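Plasmodium falciparum gamete antigen 27/25 (Plasmodium falciparum, PDB 1N81) is of unknown biochemical function but is essential for sexual development of the malaria parasite as a gametocyte protein, and may dimerize. Local coordinates at residues D20-A25 and N60-Y66. Residues are numbered along the deposited sequence; the frame is centred on the assembly and turned at random.
Sequences DIEFHA and NQNRYNY
Residues 20-25 form a regular turn and a half within helix 13-35 and pack against the C-terminal end of helix 50-63, coming closest at Ile-21 and Asn-60 (CA to CA 5.2 Å). Helix 50-63 ends in a Schellman motif: Tyr-66 N donates a hydrogen bond to Gln-61 O (2.8 Å), Asn-65 N to Asn-62 O (2.9 Å), and Asn-65 takes the positive phi (44°). Asp-20 lays CB over the Tyr-64 ring face as a CH-pi contact, 3.8 Å from the centroid, while its OD1 accepts a hydrogen bond from Gln-110 NE2. Ile-21 (chi1 m, chi2 t) makes the apolar contacts: CD1 meets Tyr-66 CB (3.8 Å) and Gln-61 CA (3.9 Å), CG1 meets Tyr-64 CD1 (4.1 Å). His-24 (m) places a ring face under Tyr-64 OH, CD2 to OH 3.0 Å. Ala-25 CA nears Asn-60 ND2 (3.3 Å), an amide hydrogen-bonded to Tyr-56 O. In this all-helical fold, Glu-22 and Phe-23 turn from the interface: Glu-22 salt-bridges Arg-80 and Arg-84 of helix 71-89, and Phe-23 packs on helix 96-122, leaving helix 13-35 between helices 50-63 and 96-122.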
loop_
_atom_site.group_PDB
_atom_site.type_symbol
_atom_site.label_atom_id
_atom_site.label_comp_id
_atom_site.label_asym_id
_atom_site.label_seq_id
_atom_site.Cartn_x
_atom_site.Cartn_y
_atom_site.Cartn_z
ATOM N N ASP A 20 5.231 4.316 2.799
ATOM C CA ASP A 20 6.646 3.997 2.562
ATOM C C ASP A 20 7.067 2.731 3.244
ATOM O O ASP A 20 7.788 1.900 2.664
ATOM C CB ASP A 20 7.564 5.154 2.990
ATOM C CG ASP A 20 7.653 6.237 1.919
ATOM O OD1 ASP A 20 7.112 6.001 0.810
ATOM O OD2 ASP A 20 8.261 7.302 2.158
ATOM N N ILE A 21 6.608 2.561 4.474
ATOM C CA ILE A 21 6.939 1.375 5.231
ATOM C C ILE A 21 6.479 0.059 4.563
ATOM O O ILE A 21 7.279 -0.869 4.368
ATOM C CB ILE A 21 6.329 1.463 6.638
ATOM C CG1 ILE A 21 7.141 2.468 7.477
ATOM C CG2 ILE A 21 6.299 0.090 7.290
ATOM C CD1 ILE A 21 6.408 2.967 8.694
ATOM N N GLU A 22 5.199 0.007 4.215
ATOM C CA GLU A 22 4.576 -1.159 3.583
ATOM C C GLU A 22 5.157 -1.459 2.208
ATOM O O GLU A 22 5.499 -2.595 1.898
ATOM C CB GLU A 22 3.063 -0.917 3.414
ATOM C CG GLU A 22 2.361 -1.958 2.512
ATOM C CD GLU A 22 0.852 -2.099 2.767
ATOM O OE1 GLU A 22 0.179 -2.842 2.011
ATOM O OE2 GLU A 22 0.339 -1.487 3.724
ATOM N N PHE A 23 5.282 -0.434 1.378
ATOM C CA PHE A 23 5.773 -0.693 0.042
ATOM C C PHE A 23 7.271 -0.979 -0.049
ATOM O O PHE A 23 7.671 -1.767 -0.889
ATOM C CB PHE A 23 5.320 0.436 -0.911
ATOM C CG PHE A 23 3.846 0.371 -1.255
ATOM C CD1 PHE A 23 2.902 1.082 -0.507
ATOM C CD2 PHE A 23 3.391 -0.481 -2.259
ATOM C CE1 PHE A 23 1.521 0.949 -0.747
ATOM C CE2 PHE A 23 1.987 -0.632 -2.521
ATOM C CZ PHE A 23 1.052 0.094 -1.755
ATOM N N HIS A 24 8.102 -0.366 0.799
ATOM C CA HIS A 24 9.534 -0.687 0.749
ATOM C C HIS A 24 9.736 -2.049 1.368
ATOM O O HIS A 24 10.575 -2.839 0.916
ATOM C CB HIS A 24 10.383 0.358 1.482
ATOM C CG HIS A 24 10.607 1.603 0.683
ATOM N ND1 HIS A 24 11.700 1.770 -0.142
ATOM C CD2 HIS A 24 9.838 2.709 0.512
ATOM C CE1 HIS A 24 11.593 2.919 -0.786
ATOM N NE2 HIS A 24 10.470 3.511 -0.411
ATOM N N ALA A 25 8.947 -2.360 2.390
ATOM C CA ALA A 25 9.088 -3.685 2.985
ATOM C C ALA A 25 8.704 -4.722 1.906
ATOM O O ALA A 25 9.312 -5.793 1.802
ATOM C CB ALA A 25 8.173 -3.840 4.235
ATOM N N ASN A 60 11.503 -1.732 8.320
ATOM C CA ASN A 60 11.164 -0.502 7.598
ATOM C C ASN A 60 10.571 0.545 8.520
ATOM O O ASN A 60 10.771 1.730 8.294
ATOM C CB ASN A 60 10.248 -0.794 6.395
ATOM C CG ASN A 60 11.049 -1.215 5.169
ATOM O OD1 ASN A 60 11.454 -0.379 4.371
ATOM N ND2 ASN A 60 11.317 -2.507 5.044
ATOM N N GLN A 61 9.846 0.105 9.550
ATOM C CA GLN A 61 9.308 1.030 10.524
ATOM C C GLN A 61 10.509 1.741 11.189
ATOM O O GLN A 61 10.479 2.940 11.523
ATOM C CB GLN A 61 8.548 0.269 11.586
ATOM C CG GLN A 61 7.190 -0.143 11.167
ATOM C CD GLN A 61 6.470 -0.863 12.263
ATOM O OE1 GLN A 61 6.860 -1.952 12.652
ATOM N NE2 GLN A 61 5.414 -0.257 12.774
ATOM N N ASN A 62 11.572 0.978 11.383
ATOM C CA ASN A 62 12.780 1.525 11.979
ATOM C C ASN A 62 13.426 2.480 10.971
ATOM O O ASN A 62 13.773 3.606 11.319
ATOM C CB ASN A 62 13.738 0.393 12.332
ATOM C CG ASN A 62 14.842 0.841 13.263
ATOM O OD1 ASN A 62 14.987 0.315 14.366
ATOM N ND2 ASN A 62 15.622 1.819 12.829
ATOM N N ARG A 63 13.563 2.049 9.719
ATOM C CA ARG A 63 14.155 2.909 8.689
ATOM C C ARG A 63 13.420 4.238 8.497
ATOM O O ARG A 63 14.041 5.266 8.244
ATOM C CB ARG A 63 14.221 2.186 7.333
ATOM C CG ARG A 63 14.756 3.069 6.204
ATOM C CD ARG A 63 14.691 2.418 4.819
ATOM N NE ARG A 63 15.011 3.395 3.772
ATOM C CZ ARG A 63 14.938 3.175 2.456
ATOM N NH1 ARG A 63 14.558 1.993 1.981
ATOM N NH2 ARG A 63 15.230 4.157 1.606
ATOM N N TYR A 64 12.098 4.228 8.574
ATOM C CA TYR A 64 11.375 5.482 8.410
ATOM C C TYR A 64 11.020 6.082 9.757
ATOM O O TYR A 64 10.188 6.971 9.830
ATOM C CB TYR A 64 10.101 5.308 7.574
ATOM C CG TYR A 64 10.426 4.992 6.142
ATOM C CD1 TYR A 64 10.654 3.674 5.735
ATOM C CD2 TYR A 64 10.619 6.020 5.208
ATOM C CE1 TYR A 64 11.079 3.382 4.430
ATOM C CE2 TYR A 64 11.039 5.740 3.904
ATOM C CZ TYR A 64 11.272 4.419 3.526
ATOM O OH TYR A 64 11.746 4.127 2.276
ATOM N N ASN A 65 11.646 5.576 10.822
ATOM C CA ASN A 65 11.414 6.090 12.170
ATOM C C ASN A 65 9.946 6.316 12.463
ATOM O O ASN A 65 9.556 7.391 12.908
ATOM C CB ASN A 65 12.142 7.422 12.366
ATOM C CG ASN A 65 13.577 7.352 11.955
ATOM O OD1 ASN A 65 14.365 6.597 12.531
ATOM N ND2 ASN A 65 13.938 8.135 10.944
ATOM N N TYR A 66 9.119 5.315 12.224
ATOM C CA TYR A 66 7.708 5.489 12.491
ATOM C C TYR A 66 7.214 4.228 13.158
ATOM O O TYR A 66 7.031 3.196 12.498
ATOM C CB TYR A 66 6.959 5.748 11.182
ATOM C CG TYR A 66 5.539 6.223 11.413
ATOM C CD1 TYR A 66 5.269 7.538 11.833
ATOM C CD2 TYR A 66 4.477 5.342 11.298
ATOM C CE1 TYR A 66 3.951 7.949 12.136
ATOM C CE2 TYR A 66 3.167 5.735 11.601
ATOM C CZ TYR A 66 2.908 7.038 12.021
ATOM O OH TYR A 66 1.603 7.387 12.315
#